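Local coordinates for probable glucarate dehydratase (Mycobacterium smegmatis str. MC2 155, PDB 3VDG), which probably catalyses the dehydration of glucarate, as a metal-dependent member of the enolase superfamily, at residues V141-P154 / V393-I405. Numbering follows the deposited sequence. Where two conformers were deposited one is given.
Sequences VACLDVQGQVTGRP and VQVPATPGLGVEI
Asp145, six residues before the end of helix 131-151, accepts the backbone N-H of Leu401 on OD1, with N to OD1 2.9 Å and the bond nearly straight. The donor stands 52° out of the carboxylate plane. Gln149 NE2 reaches the same OD1 at 3.1 Å from the opposite face, while also donating to Thr70 O. CG of Asp145 lies anti to its backbone N (chi1 -174°), which carries the carboxylate out to Leu401. OD2 takes the N-H of Leu72 and a water that also lies 2.8 Å from Val403 O. The donors to this buried acid named here are all neutral amides or water, which is consistent with an ionised carboxylate. Gly400 N donates a hydrogen bond to Arg153 O (2.8 Å), from above the carbonyl plane. The absence of side chains at Gly148 and Gly400 goes with a close backbone approach, CA to CA 3.8 Å. Pro399 CB packs 3.8 Å from Gly152 CA, and Leu401 CD2 meets Val141 CG1 at 3.9 Å. Chemically, Asp145 ties the helix to the loop that follows strand 392-394, and Asp145 and Gln149 together join it to strand 70-75 of the three-stranded antiparallel sheet, Asp145 OD2 through Leu72 N and Gln149 NE2 through Thr70 O.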
loop_
_atom_site.group_PDB
_atom_site.type_symbol
_atom_site.label_atom_id
_atom_site.label_comp_id
_atom_site.label_asym_id
_atom_site.label_seq_id
_atom_site.Cartn_x
_atom_site.Cartn_y
_atom_site.Cartn_z
ATOM N N VAL A 141 11.486 1.010 -10.672
ATOM C CA VAL A 141 12.458 1.879 -9.971
ATOM C C VAL A 141 12.935 2.975 -10.934
ATOM O O VAL A 141 12.994 4.143 -10.569
ATOM C CB VAL A 141 13.659 1.076 -9.418
ATOM C CG1 VAL A 141 14.789 2.006 -8.976
ATOM C CG2 VAL A 141 13.219 0.209 -8.223
ATOM N N ALA A 142 13.245 2.588 -12.173
ATOM C CA ALA A 142 13.643 3.557 -13.189
ATOM C C ALA A 142 12.529 4.583 -13.480
ATOM O O ALA A 142 12.804 5.775 -13.729
ATOM C CB ALA A 142 14.076 2.836 -14.474
ATOM N N CYS A 143 11.274 4.136 -13.468
ATOM C CA CYS A 143 10.144 5.067 -13.655
ATOM C C CYS A 143 10.082 6.092 -12.530
ATOM O O CYS A 143 9.877 7.290 -12.778
ATOM C CB CYS A 143 8.795 4.329 -13.731
ATOM S SG CYS A 143 8.446 3.571 -15.337
ATOM N N LEU A 144 10.239 5.633 -11.292
ATOM C CA LEU A 144 10.218 6.566 -10.155
ATOM C C LEU A 144 11.390 7.548 -10.244
ATOM O O LEU A 144 11.273 8.717 -9.859
ATOM C CB LEU A 144 10.276 5.805 -8.828
ATOM C CG LEU A 144 9.011 4.986 -8.510
ATOM C CD1 LEU A 144 9.197 4.218 -7.202
ATOM C CD2 LEU A 144 7.800 5.887 -8.403
ATOM N N ASP A 145 12.545 7.052 -10.685
ATOM C CA ASP A 145 13.713 7.911 -10.877
ATOM C C ASP A 145 13.346 9.036 -11.879
ATOM O O ASP A 145 13.590 10.209 -11.614
ATOM C CB ASP A 145 14.905 7.054 -11.364
ATOM C CG ASP A 145 16.233 7.822 -11.459
ATOM O OD1 ASP A 145 16.370 8.950 -10.926
ATOM O OD2 ASP A 145 17.172 7.260 -12.082
ATOM N N VAL A 146 12.746 8.684 -13.018
ATOM C CA VAL A 146 12.298 9.714 -13.971
ATOM C C VAL A 146 11.231 10.629 -13.355
ATOM O O VAL A 146 11.317 11.855 -13.467
ATOM C CB VAL A 146 11.793 9.124 -15.308
ATOM C CG1 VAL A 146 11.386 10.256 -16.265
ATOM C CG2 VAL A 146 12.896 8.280 -15.965
ATOM N N GLN A 147 10.253 10.053 -12.662
ATOM C CA GLN A 147 9.239 10.895 -12.012
ATOM C C GLN A 147 9.924 11.941 -11.139
ATOM O O GLN A 147 9.554 13.116 -11.158
ATOM C CB GLN A 147 8.306 10.052 -11.141
ATOM C CG GLN A 147 7.353 9.165 -11.932
ATOM C CD GLN A 147 6.450 8.365 -11.023
ATOM O OE1 GLN A 147 6.150 8.799 -9.921
ATOM N NE2 GLN A 147 5.998 7.205 -11.485
ATOM N N GLY A 148 10.893 11.499 -10.338
ATOM C CA GLY A 148 11.584 12.411 -9.412
ATOM C C GLY A 148 12.348 13.474 -10.185
ATOM O O GLY A 148 12.324 14.651 -9.837
ATOM N N GLN A 149 13.015 13.074 -11.262
ATOM C CA GLN A 149 13.793 14.036 -12.026
ATOM C C GLN A 149 12.896 15.094 -12.655
ATOM O O GLN A 149 13.197 16.280 -12.639
ATOM C CB GLN A 149 14.596 13.349 -13.128
ATOM C CG GLN A 149 15.737 12.483 -12.603
ATOM C CD GLN A 149 16.387 11.743 -13.740
ATOM O OE1 GLN A 149 16.754 12.361 -14.744
ATOM N NE2 GLN A 149 16.489 10.409 -13.624
ATOM N N VAL A 150 11.787 14.667 -13.225
ATOM C CA VAL A 150 10.934 15.623 -13.919
ATOM C C VAL A 150 10.162 16.543 -12.955
ATOM O O VAL A 150 9.869 17.686 -13.293
ATOM C CB VAL A 150 10.016 14.913 -14.948
ATOM C CG1 VAL A 150 8.804 14.334 -14.254
ATOM C CG2 VAL A 150 9.605 15.885 -16.056
ATOM N N THR A 151 9.877 16.068 -11.743
ATOM C CA THR A 151 9.185 16.882 -10.742
ATOM C C THR A 151 10.140 17.635 -9.805
ATOM O O THR A 151 9.707 18.444 -8.988
ATOM C CB THR A 151 8.266 16.031 -9.844
ATOM O OG1 THR A 151 9.035 15.017 -9.190
ATOM C CG2 THR A 151 7.167 15.387 -10.663
ATOM N N GLY A 152 11.432 17.345 -9.892
ATOM C CA GLY A 152 12.378 17.940 -8.964
ATOM C C GLY A 152 12.302 17.368 -7.557
ATOM O O GLY A 152 12.751 18.014 -6.619
ATOM N N ARG A 153 11.743 16.166 -7.396
ATOM C CA ARG A 153 11.578 15.569 -6.040
ATOM C C ARG A 153 12.436 14.303 -5.877
ATOM O O ARG A 153 12.615 13.553 -6.832
ATOM C CB ARG A 153 10.111 15.182 -5.743
ATOM C CG ARG A 153 9.033 16.234 -6.071
ATOM C CD ARG A 153 9.344 17.597 -5.463
ATOM N NE ARG A 153 9.521 17.517 -4.017
ATOM C CZ ARG A 153 9.833 18.560 -3.260
ATOM N NH1 ARG A 153 10.010 19.753 -3.835
ATOM N NH2 ARG A 153 9.971 18.412 -1.942
ATOM N N PRO A 154 12.979 14.073 -4.669
ATOM C CA PRO A 154 13.660 12.810 -4.441
ATOM C C PRO A 154 12.620 11.680 -4.452
ATOM O O PRO A 154 11.443 11.901 -4.182
ATOM C CB PRO A 154 14.257 12.968 -3.035
ATOM C CG PRO A 154 13.404 14.008 -2.370
ATOM C CD PRO A 154 12.991 14.941 -3.476
ATOM N N VAL A 393 23.331 5.448 5.898
ATOM C CA VAL A 393 23.472 6.216 4.658
ATOM C C VAL A 393 22.414 7.323 4.684
ATOM O O VAL A 393 21.235 7.039 4.888
ATOM C CB VAL A 393 23.215 5.351 3.403
ATOM C CG1 VAL A 393 23.396 6.188 2.129
ATOM C CG2 VAL A 393 24.126 4.123 3.404
ATOM N N GLN A 394 22.827 8.553 4.508
ATOM C CA GLN A 394 21.911 9.664 4.475
ATOM C C GLN A 394 21.016 9.585 3.223
ATOM O O GLN A 394 21.511 9.302 2.196
ATOM C CB GLN A 394 22.696 10.962 4.503
ATOM C CG GLN A 394 21.804 12.167 4.540
ATOM C CD GLN A 394 22.470 13.416 5.110
ATOM O OE1 GLN A 394 23.545 13.819 4.679
ATOM N NE2 GLN A 394 21.810 14.034 6.081
ATOM N N VAL A 395 19.731 9.826 3.337
ATOM C CA VAL A 395 18.860 9.744 2.158
ATOM C C VAL A 395 19.188 10.936 1.242
ATOM O O VAL A 395 19.269 12.057 1.723
ATOM C CB VAL A 395 17.361 9.655 2.547
ATOM C CG1 VAL A 395 16.898 10.874 3.320
ATOM C CG2 VAL A 395 16.489 9.450 1.315
ATOM N N PRO A 396 19.439 10.687 -0.060
ATOM C CA PRO A 396 19.717 11.816 -0.960
ATOM C C PRO A 396 18.512 12.763 -1.026
ATOM O O PRO A 396 17.364 12.303 -1.020
ATOM C CB PRO A 396 19.924 11.141 -2.327
ATOM C CG PRO A 396 20.378 9.745 -1.992
ATOM C CD PRO A 396 19.619 9.381 -0.732
ATOM N N ALA A 397 18.771 14.068 -1.095
ATOM C CA ALA A 397 17.699 15.077 -1.106
ATOM C C ALA A 397 17.488 15.621 -2.517
ATOM O O ALA A 397 16.564 16.402 -2.763
ATOM C CB ALA A 397 18.040 16.222 -0.134
ATOM N N THR A 398 18.332 15.191 -3.450
ATOM C CA THR A 398 18.270 15.665 -4.826
ATOM C C THR A 398 17.079 15.029 -5.563
ATOM O O THR A 398 16.513 14.054 -5.085
ATOM C CB THR A 398 19.568 15.289 -5.569
ATOM O OG1 THR A 398 19.816 13.891 -5.372
ATOM C CG2 THR A 398 20.758 16.055 -5.002
ATOM N N PRO A 399 16.722 15.561 -6.751
ATOM C CA PRO A 399 15.654 14.979 -7.576
ATOM C C PRO A 399 15.984 13.564 -8.022
ATOM O O PRO A 399 17.130 13.256 -8.328
ATOM C CB PRO A 399 15.616 15.893 -8.809
ATOM C CG PRO A 399 16.113 17.216 -8.300
ATOM C CD PRO A 399 17.200 16.841 -7.296
ATOM N N GLY A 400 14.972 12.711 -8.080
ATOM C CA GLY A 400 15.160 11.336 -8.575
ATOM C C GLY A 400 15.797 10.400 -7.564
ATOM O O GLY A 400 15.692 10.597 -6.334
ATOM N N LEU A 401 16.457 9.362 -8.082
ATOM C CA LEU A 401 17.101 8.356 -7.229
ATOM C C LEU A 401 18.315 8.952 -6.529
ATOM O O LEU A 401 18.668 8.564 -5.418
ATOM C CB LEU A 401 17.489 7.140 -8.077
ATOM C CG LEU A 401 17.442 5.707 -7.558
ATOM C CD1 LEU A 401 16.162 5.404 -6.784
ATOM C CD2 LEU A 401 17.590 4.772 -8.753
ATOM N N GLY A 402 18.948 9.931 -7.169
ATOM C CA GLY A 402 20.066 10.631 -6.525
ATOM C C GLY A 402 21.437 10.088 -6.914
ATOM O O GLY A 402 22.442 10.506 -6.364
ATOM N N VAL A 403 21.480 9.144 -7.849
ATOM C CA VAL A 403 22.759 8.642 -8.356
ATOM C C VAL A 403 22.686 8.687 -9.876
ATOM O O VAL A 403 21.588 8.628 -10.438
ATOM C CB VAL A 403 23.058 7.195 -7.892
ATOM C CG1 VAL A 403 23.312 7.164 -6.390
ATOM C CG2 VAL A 403 21.902 6.266 -8.248
ATOM N N GLU A 404 23.841 8.792 -10.537
ATOM C CA GLU A 404 23.900 8.833 -12.015
ATOM C C GLU A 404 24.958 7.877 -12.538
ATOM O O GLU A 404 25.971 7.654 -11.882
ATOM C CB GLU A 404 24.229 10.248 -12.518
ATOM C CG GLU A 404 23.201 11.308 -12.142
ATOM C CD GLU A 404 23.385 12.618 -12.899
ATOM O OE1 GLU A 404 24.160 12.660 -13.883
ATOM O OE2 GLU A 404 22.745 13.619 -12.514
ATOM N N ILE A 405 24.727 7.332 -13.728
ATOM C CA ILE A 405 25.659 6.369 -14.310
ATOM C C ILE A 405 26.991 7.040 -14.607
ATOM O O ILE A 405 27.039 8.192 -15.054
ATOM C CB ILE A 405 25.118 5.775 -15.620
ATOM C CG1 ILE A 405 23.986 4.782 -15.342
ATOM C CG2 ILE A 405 26.231 5.061 -16.395
ATOM C CD1 ILE A 405 24.444 3.556 -14.596
HETATM O O HOH W 1 19.359 8.826 -12.143
HETATM O O HOH W 2 18.732 10.972 -9.991
#